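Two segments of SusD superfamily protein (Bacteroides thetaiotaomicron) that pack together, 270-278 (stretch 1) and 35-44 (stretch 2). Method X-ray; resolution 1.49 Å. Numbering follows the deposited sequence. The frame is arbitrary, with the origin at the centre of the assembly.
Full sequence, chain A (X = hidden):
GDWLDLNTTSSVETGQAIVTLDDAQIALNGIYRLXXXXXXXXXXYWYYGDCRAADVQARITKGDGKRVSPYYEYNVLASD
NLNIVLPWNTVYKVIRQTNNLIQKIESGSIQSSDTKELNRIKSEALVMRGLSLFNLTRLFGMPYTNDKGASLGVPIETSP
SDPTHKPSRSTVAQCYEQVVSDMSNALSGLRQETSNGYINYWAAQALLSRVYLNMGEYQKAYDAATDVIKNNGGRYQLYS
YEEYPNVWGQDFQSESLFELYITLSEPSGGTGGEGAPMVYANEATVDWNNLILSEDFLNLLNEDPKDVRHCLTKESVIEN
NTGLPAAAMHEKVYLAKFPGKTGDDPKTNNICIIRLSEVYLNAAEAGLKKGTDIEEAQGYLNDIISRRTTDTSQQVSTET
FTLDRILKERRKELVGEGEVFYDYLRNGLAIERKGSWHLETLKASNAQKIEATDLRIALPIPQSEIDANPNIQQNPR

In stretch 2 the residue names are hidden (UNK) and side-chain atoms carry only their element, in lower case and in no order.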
# COMPACT_ATOMS: atom_id res chain seq x y z
N GLY A 270 17.78 -9.44 1.68
CA GLY A 270 16.33 -9.41 1.79
C GLY A 270 15.86 -7.96 1.77
O GLY A 270 16.42 -7.13 1.05
N THR A 271 14.86 -7.64 2.57
CA THR A 271 14.38 -6.25 2.63
C THR A 271 15.24 -5.37 3.56
O THR A 271 15.01 -4.17 3.66
CB THR A 271 12.92 -6.17 3.02
OG1 THR A 271 12.70 -6.90 4.23
CG2 THR A 271 11.99 -6.70 1.88
N GLY A 272 16.25 -5.95 4.21
CA GLY A 272 17.22 -5.14 4.93
C GLY A 272 16.72 -4.56 6.24
O GLY A 272 15.57 -4.76 6.64
N GLY A 273 17.59 -3.80 6.90
CA GLY A 273 17.24 -3.14 8.14
C GLY A 273 16.19 -2.07 7.99
O GLY A 273 15.37 -1.89 8.87
N GLU A 274 16.17 -1.38 6.85
CA GLU A 274 15.16 -0.34 6.60
C GLU A 274 13.84 -0.91 6.17
O GLU A 274 12.83 -0.22 6.15
CB GLU A 274 15.65 0.68 5.56
CG GLU A 274 16.84 1.49 5.99
CD GLU A 274 16.57 2.54 7.05
OE1 GLU A 274 15.42 2.76 7.43
OE2 GLU A 274 17.58 3.14 7.54
N GLY A 275 13.82 -2.19 5.78
CA GLY A 275 12.57 -2.76 5.32
C GLY A 275 11.49 -2.72 6.39
O GLY A 275 11.75 -2.82 7.58
N ALA A 276 10.24 -2.60 5.94
CA ALA A 276 9.14 -2.51 6.89
C ALA A 276 9.16 -3.62 7.93
O ALA A 276 8.87 -3.35 9.08
CB ALA A 276 7.76 -2.40 6.19
N PRO A 277 9.40 -4.88 7.53
CA PRO A 277 9.37 -5.94 8.53
C PRO A 277 10.37 -5.71 9.68
O PRO A 277 10.02 -5.94 10.85
CB PRO A 277 9.64 -7.20 7.71
CG PRO A 277 9.00 -6.88 6.39
CD PRO A 277 9.41 -5.41 6.16
N MSE A 278 11.58 -5.23 9.39
CA MSE A 278 12.53 -4.92 10.43
C MSE A 278 12.13 -3.67 11.20
O MSE A 278 12.38 -3.56 12.40
CB MSE A 278 13.96 -4.78 9.87
CG MSE A 278 14.60 -6.11 9.59
SE MSE A 278 14.66 -7.38 11.06
CE MSE A 278 15.49 -6.26 12.35
N UNK A 35 11.03 -2.73 -7.66
CA UNK A 35 9.82 -2.40 -6.92
C UNK A 35 9.84 -2.98 -5.51
O UNK A 35 9.29 -2.39 -4.59
c UNK A 35 8.54 -2.81 -7.69
N UNK A 36 10.49 -4.12 -5.34
CA UNK A 36 10.56 -4.76 -4.03
C UNK A 36 11.65 -4.16 -3.16
O UNK A 36 11.72 -4.45 -1.95
c UNK A 36 10.81 -6.26 -4.19
o UNK A 36 12.15 -6.50 -4.49
N UNK A 37 12.47 -3.29 -3.74
CA UNK A 37 13.63 -2.77 -3.08
C UNK A 37 13.40 -1.58 -2.15
O UNK A 37 12.30 -1.04 -1.98
N UNK A 38 14.49 -1.22 -1.49
CA UNK A 38 14.52 -0.06 -0.66
C UNK A 38 14.04 1.17 -1.42
O UNK A 38 14.41 1.36 -2.59
c UNK A 38 15.94 0.07 -0.09
n UNK A 38 16.96 3.11 1.69
c UNK A 38 17.20 2.19 0.69
c UNK A 38 15.87 2.76 2.34
c UNK A 38 16.19 1.30 0.73
n UNK A 38 15.38 1.66 1.80
N UNK A 39 13.21 1.96 -0.74
CA UNK A 39 12.67 3.23 -1.20
C UNK A 39 11.45 3.06 -2.07
O UNK A 39 10.81 4.06 -2.40
c UNK A 39 13.72 4.13 -1.88
o UNK A 39 14.92 4.23 -1.12
N UNK A 40 11.10 1.83 -2.44
CA UNK A 40 9.82 1.57 -3.06
C UNK A 40 8.97 0.70 -2.09
O UNK A 40 8.71 1.13 -0.99
c UNK A 40 8.89 1.03 -6.77
c UNK A 40 7.77 1.13 -7.60
c UNK A 40 7.46 1.33 -4.88
o UNK A 40 5.42 1.42 -7.87
c UNK A 40 6.37 1.43 -5.70
c UNK A 40 6.53 1.33 -7.04
c UNK A 40 9.98 0.98 -4.46
c UNK A 40 8.75 1.12 -5.38
N UNK A 41 8.59 -0.52 -2.48
CA UNK A 41 7.71 -1.30 -1.61
C UNK A 41 8.47 -1.99 -0.46
O UNK A 41 7.82 -2.47 0.48
c UNK A 41 5.74 -1.87 -3.14
c UNK A 41 6.96 -2.34 -2.43
c UNK A 41 5.68 -1.90 -4.52
c UNK A 41 4.52 -1.51 -5.19
c UNK A 41 3.42 -1.08 -4.49
c UNK A 41 3.46 -1.05 -3.11
o UNK A 41 2.26 -0.72 -5.17
c UNK A 41 4.64 -1.43 -2.45
N UNK A 42 9.79 -2.02 -0.48
CA UNK A 42 10.55 -2.53 0.66
C UNK A 42 10.19 -1.84 1.97
O UNK A 42 10.25 -2.46 3.04
N UNK A 43 9.90 -0.54 1.90
CA UNK A 43 9.79 0.30 3.11
C UNK A 43 8.87 1.49 2.91
O UNK A 43 7.73 1.44 3.38
o UNK A 43 13.33 0.28 2.73
c UNK A 43 12.21 0.82 2.60
c UNK A 43 11.17 0.63 3.68
o UNK A 43 11.90 1.54 1.65
N UNK A 44 9.32 2.56 2.25
CA UNK A 44 8.55 3.80 2.28
C UNK A 44 7.10 3.64 1.80
O UNK A 44 6.19 4.12 2.48
n UNK A 44 10.65 6.43 2.78
o UNK A 44 11.55 4.48 2.01
c UNK A 44 10.58 5.24 2.12
c UNK A 44 9.26 4.89 1.50
O HOH W 1 13.94 -2.32 1.94

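Position 35 carries a single side-chain carbon, far from stretch 1, and is therefore Ala-35. Its carbonyl accepts a hydrogen bond from the backbone N of position 41. At position 36 one carbon bears one oxygen and there is no second branch: Ser-36. Its hydroxyl is hydrogen-bonded elsewhere in the structure, and its approach to stretch 1 is made by the backbone, with Ser-36 O 4.5 Å from Thr-271 CG2.

Position 37 has no side-chain atoms, does not touch stretch 1, and is Gly-37. It opens a type II beta turn that runs to position 40, and its carbonyl accepts hydrogen bonds from the backbone N of positions 40 and 42. Position 38 shows one carbon followed by a five-membered ring of three carbons and two nitrogens, which only histidine supplies. The ring of His-38 meets Glu-274 obliquely, with His-38 CE1 3.8 Å from Glu-274 CB, while its ND1 donates a hydrogen bond to a side-chain oxygen of position 43.

Position 39, again one carbon and one oxygen and again without contact to stretch 1, is Ser-39; its positive phi (84°) suits the third residue of a type II turn. Positions 40 and 41 each hold a carbon leading to a six-carbon ring that bears an oxygen, and both rings lie out of reach of stretch 1. They are Tyr-40 and Tyr-41, and their hydroxyls are hydrogen-bonded elsewhere in the structure.

Position 42 has no side-chain atoms, and its backbone O meets Ala-276 N and Gly-275 CA; it is Gly-42. An ideal CB here would lie 2.7 Å from Gly-37 O, a clash with the carbonyl of the residue that opens the turn. Position 43 has two carbons, the second carrying two oxygens, and its CB lies 3.1 Å from Glu-274 O: the short carboxylate of Asp-43. Asp-43 OD2 accepts a hydrogen bond from His-38 ND1 at 2.6 Å, and Asp-43 OD1 accepts from Ser-39 N and from the backbone N of position 44, both at 2.8 Å. Position 44 has two carbons, the second bearing one oxygen and one nitrogen, and no atom in contact with stretch 1; this amide is Asn-44.

The contact rests on one direct hydrogen bond, from Ala-276 N to Gly-42 O (2.9 Å, 163°). Gly-42 O also receives a CA-H...O contact from Gly-275 CA at 3.3 Å, so two successive residues converge on one acceptor at the start of a helix. Beside it, a water donates to both Asp-43 OD2 (2.8 Å) and Thr-271 O (2.7 Å), linking the carboxylate to the loop. Asp-43 thus braces the preceding turn, through His-38 ND1 and Ser-39 N, while packing against Glu-274.

Stretch 2 (35-44) ASGHSYYGDN
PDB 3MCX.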